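Local coordinates for Alpha/beta hydrolase fold protein (Ochrobactrum, PDB 4G9E), which acts as an N-acyl homoserine lactonase of the alpha/beta-hydrolase fold, probably hydrolysing the ester bond of the lactone ring, at residues G105-A113 and G198-L209. Residues are numbered along the deposited sequence; the frame is centred on the assembly and turned at random.
Sequences GHIGIEMIA and GNQRDIVAEAQL
Gln200 reaches across to helix 105-111 with an extended chain beyond CG (chi2 171°), and its amide spans His106 and Glu110. His106 ND1 donates to Gln200 OE1 at 2.8 Å in a nearly straight bond; the oxygen sits at the ring edge, in the ring plane, and receives the proton on a lone pair, although ring and amide planes are turned 44° apart. On the other branch, Gln200 NE2 gives a longer bond, 3.3 Å, to the anti lone pair of Glu110 OE2. The Glu110 chain folds at its second torsion, about CB-CG, which brings the carboxylate there, while Glu110 OE1 accepts a long, bent bond from Gly198 N, on the syn side but tilted out of the carboxylate plane; Glu110 has a second conformer, which makes its bonds less certain. A leucine in place of Gln200 would probably leave His106 ND1 without this acceptor and Glu110 OE2 without this donor, with less to fix the rotation of the imidazole.

Beyond the amide, toward Leu209, the contact is apolar. Ile109 CG2 lies 3.7 Å from Ile203 CG2, and its CD1 meets Val204 CG1 at 3.8 Å. Farther along, Ile112 CD1 packs between Ile203 CG2 and Leu209 CD2, both 4.0 Å away.

His106 also touches the bound N-butanoyl-homoserine, so Gln200 is second-shell to that pocket. The axes of 105-111 and 200-206 cross at 63°; helix 103-111 follows the probable GxSxG nucleophile elbow of an alpha/beta hydrolase.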
loop_
_atom_site.group_PDB
_atom_site.type_symbol
_atom_site.label_atom_id
_atom_site.label_comp_id
_atom_site.label_asym_id
_atom_site.label_seq_id
_atom_site.Cartn_x
_atom_site.Cartn_y
_atom_site.Cartn_z
ATOM N N GLY A 105 -2.072 0.368 -1.948
ATOM C CA GLY A 105 -3.443 -0.078 -2.121
ATOM C C GLY A 105 -3.805 -0.269 -3.585
ATOM O O GLY A 105 -4.469 -1.242 -3.938
ATOM N N HIS A 106 -3.382 0.664 -4.437
ATOM C CA HIS A 106 -3.599 0.514 -5.875
ATOM C C HIS A 106 -2.878 -0.736 -6.400
ATOM O O HIS A 106 -3.401 -1.467 -7.242
ATOM C CB HIS A 106 -3.116 1.764 -6.621
ATOM C CG HIS A 106 -3.861 3.011 -6.253
ATOM N ND1 HIS A 106 -5.126 3.298 -6.720
ATOM C CD2 HIS A 106 -3.518 4.041 -5.443
ATOM C CE1 HIS A 106 -5.526 4.456 -6.219
ATOM N NE2 HIS A 106 -4.571 4.926 -5.435
ATOM N N ILE A 107 -1.660 -0.957 -5.916
ATOM C CA ILE A 107 -0.902 -2.156 -6.243
ATOM C C ILE A 107 -1.658 -3.409 -5.792
ATOM O O ILE A 107 -1.791 -4.378 -6.543
ATOM C CB ILE A 107 0.511 -2.100 -5.625
ATOM C CG1 ILE A 107 1.302 -0.934 -6.235
ATOM C CG2 ILE A 107 1.235 -3.439 -5.782
ATOM C CD1 ILE A 107 2.573 -0.604 -5.494
ATOM N N GLY A 108 -2.179 -3.382 -4.567
ATOM C CA GLY A 108 -2.965 -4.496 -4.063
ATOM C C GLY A 108 -4.169 -4.822 -4.932
ATOM O O GLY A 108 -4.492 -5.984 -5.166
ATOM N N ILE A 109 -4.840 -3.784 -5.425
ATOM C CA ILE A 109 -5.964 -3.981 -6.333
ATOM C C ILE A 109 -5.501 -4.690 -7.620
ATOM O O ILE A 109 -6.154 -5.623 -8.100
ATOM C CB ILE A 109 -6.679 -2.643 -6.643
ATOM C CG1 ILE A 109 -7.327 -2.066 -5.377
ATOM C CG2 ILE A 109 -7.714 -2.829 -7.761
ATOM C CD1 ILE A 109 -7.813 -0.639 -5.542
ATOM N N GLU A 110 -4.371 -4.256 -8.174
ATOM C CA GLU A 110 -3.824 -4.923 -9.349
ATOM C C GLU A 110 -3.320 -6.342 -9.031
ATOM O O GLU A 110 -3.217 -7.172 -9.928
ATOM C CB GLU A 110 -2.744 -4.066 -10.018
ATOM C CG GLU A 110 -3.219 -2.678 -10.470
ATOM C CD GLU A 110 -4.269 -2.714 -11.573
ATOM O OE1 GLU A 110 -4.352 -3.722 -12.302
ATOM O OE2 GLU A 110 -5.019 -1.723 -11.699
ATOM N N MET A 111 -3.043 -6.634 -7.761
ATOM C CA MET A 111 -2.642 -7.985 -7.384
ATOM C C MET A 111 -3.797 -8.971 -7.346
ATOM O O MET A 111 -3.572 -10.173 -7.371
ATOM C CB MET A 111 -1.918 -8.017 -6.039
ATOM C CG MET A 111 -0.515 -7.481 -6.080
ATOM S SD MET A 111 0.317 -7.591 -4.483
ATOM C CE MET A 111 0.608 -9.347 -4.340
ATOM N N ILE A 112 -5.030 -8.485 -7.277
ATOM C CA ILE A 112 -6.162 -9.398 -7.160
ATOM C C ILE A 112 -6.149 -10.422 -8.296
ATOM O O ILE A 112 -6.342 -11.614 -8.068
ATOM C CB ILE A 112 -7.503 -8.640 -7.074
ATOM C CG1 ILE A 112 -7.576 -7.840 -5.764
ATOM C CG2 ILE A 112 -8.685 -9.598 -7.193
ATOM C CD1 ILE A 112 -8.755 -6.907 -5.682
ATOM N N ALA A 113 -5.886 -9.969 -9.517
ATOM C CA ALA A 113 -5.878 -10.868 -10.665
ATOM C C ALA A 113 -4.650 -11.776 -10.714
ATOM O O ALA A 113 -4.679 -12.831 -11.339
ATOM C CB ALA A 113 -5.958 -10.061 -11.940
ATOM N N GLY A 198 -5.368 -2.593 -15.177
ATOM C CA GLY A 198 -6.780 -2.907 -15.067
ATOM C C GLY A 198 -7.560 -1.784 -14.410
ATOM O O GLY A 198 -7.090 -1.169 -13.454
ATOM N N ASN A 199 -8.763 -1.529 -14.914
ATOM C CA ASN A 199 -9.656 -0.500 -14.383
ATOM C C ASN A 199 -10.010 -0.847 -12.939
ATOM O O ASN A 199 -10.676 -1.855 -12.669
ATOM C CB ASN A 199 -10.905 -0.434 -15.269
ATOM C CG ASN A 199 -11.909 0.596 -14.808
ATOM O OD1 ASN A 199 -12.167 0.746 -13.615
ATOM N ND2 ASN A 199 -12.498 1.305 -15.762
ATOM N N GLN A 200 -9.544 -0.027 -12.002
ATOM C CA GLN A 200 -9.642 -0.368 -10.585
ATOM C C GLN A 200 -11.055 -0.272 -10.033
ATOM O O GLN A 200 -11.417 -0.983 -9.096
ATOM C CB GLN A 200 -8.680 0.491 -9.771
ATOM C CG GLN A 200 -7.236 0.140 -10.085
ATOM C CD GLN A 200 -6.249 1.099 -9.482
ATOM O OE1 GLN A 200 -6.567 1.820 -8.539
ATOM N NE2 GLN A 200 -5.037 1.123 -10.030
ATOM N N ARG A 201 -11.853 0.617 -10.606
ATOM C CA ARG A 201 -13.249 0.709 -10.226
ATOM C C ARG A 201 -13.947 -0.615 -10.510
ATOM O O ARG A 201 -14.640 -1.167 -9.650
ATOM C CB ARG A 201 -13.937 1.842 -10.973
ATOM C CG ARG A 201 -15.417 1.942 -10.700
ATOM C CD ARG A 201 -16.065 2.882 -11.690
ATOM N NE ARG A 201 -15.900 2.367 -13.044
ATOM C CZ ARG A 201 -15.747 3.128 -14.120
ATOM N NH1 ARG A 201 -15.741 4.450 -14.004
ATOM N NH2 ARG A 201 -15.600 2.569 -15.314
ATOM N N ASP A 202 -13.750 -1.131 -11.719
ATOM C CA ASP A 202 -14.391 -2.381 -12.092
ATOM C C ASP A 202 -13.821 -3.560 -11.306
ATOM O O ASP A 202 -14.562 -4.450 -10.891
ATOM C CB ASP A 202 -14.270 -2.639 -13.592
ATOM C CG ASP A 202 -14.988 -1.589 -14.428
ATOM O OD1 ASP A 202 -15.793 -0.814 -13.872
ATOM O OD2 ASP A 202 -14.746 -1.541 -15.647
ATOM N N ILE A 203 -12.509 -3.566 -11.085
ATOM C CA ILE A 203 -11.898 -4.665 -10.352
ATOM C C ILE A 203 -12.491 -4.792 -8.952
ATOM O O ILE A 203 -12.865 -5.891 -8.542
ATOM C CB ILE A 203 -10.376 -4.521 -10.257
ATOM C CG1 ILE A 203 -9.746 -4.788 -11.620
ATOM C CG2 ILE A 203 -9.803 -5.488 -9.237
ATOM C CD1 ILE A 203 -8.315 -4.311 -11.733
ATOM N N VAL A 204 -12.595 -3.689 -8.213
ATOM C CA VAL A 204 -13.088 -3.815 -6.843
ATOM C C VAL A 204 -14.585 -4.112 -6.796
ATOM O O VAL A 204 -15.046 -4.779 -5.871
ATOM C CB VAL A 204 -12.711 -2.623 -5.924
ATOM C CG1 VAL A 204 -11.201 -2.436 -5.868
ATOM C CG2 VAL A 204 -13.447 -1.340 -6.304
ATOM N N ALA A 205 -15.330 -3.651 -7.797
ATOM C CA ALA A 205 -16.764 -3.917 -7.868
ATOM C C ALA A 205 -17.042 -5.400 -8.067
ATOM O O ALA A 205 -18.027 -5.934 -7.552
ATOM C CB ALA A 205 -17.411 -3.103 -8.990
ATOM N N GLU A 206 -16.162 -6.060 -8.815
ATOM C CA GLU A 206 -16.383 -7.435 -9.243
ATOM C C GLU A 206 -15.629 -8.464 -8.397
ATOM O O GLU A 206 -15.920 -9.658 -8.459
ATOM C CB GLU A 206 -16.036 -7.551 -10.730
ATOM C CG GLU A 206 -16.952 -6.682 -11.591
ATOM C CD GLU A 206 -16.437 -6.421 -13.001
ATOM O OE1 GLU A 206 -15.495 -7.103 -13.460
ATOM O OE2 GLU A 206 -16.989 -5.514 -13.660
ATOM N N ALA A 207 -14.690 -7.992 -7.580
ATOM C CA ALA A 207 -13.876 -8.885 -6.763
ATOM C C ALA A 207 -14.696 -9.544 -5.659
ATOM O O ALA A 207 -15.471 -8.884 -4.970
ATOM C CB ALA A 207 -12.706 -8.121 -6.167
ATOM N N GLN A 208 -14.501 -10.838 -5.497
ATOM C CA GLN A 208 -15.266 -11.608 -4.492
ATOM C C GLN A 208 -14.588 -11.644 -3.108
ATOM O O GLN A 208 -15.239 -11.899 -2.098
ATOM C CB GLN A 208 -15.465 -13.054 -4.972
ATOM C CG GLN A 208 -16.115 -13.127 -6.341
ATOM C CD GLN A 208 -17.452 -12.565 -6.222
ATOM O OE1 GLN A 208 -17.708 -11.395 -6.481
ATOM N NE2 GLN A 208 -18.326 -13.364 -5.699
ATOM N N LEU A 209 -13.270 -11.460 -3.080
ATOM C CA LEU A 209 -12.569 -11.525 -1.798
ATOM C C LEU A 209 -12.958 -10.342 -0.912
ATOM O O LEU A 209 -13.405 -9.303 -1.400
ATOM C CB LEU A 209 -11.047 -11.591 -1.975
ATOM C CG LEU A 209 -10.264 -10.277 -2.039
ATOM C CD1 LEU A 209 -8.765 -10.530 -2.026
ATOM C CD2 LEU A 209 -10.669 -9.461 -3.257
#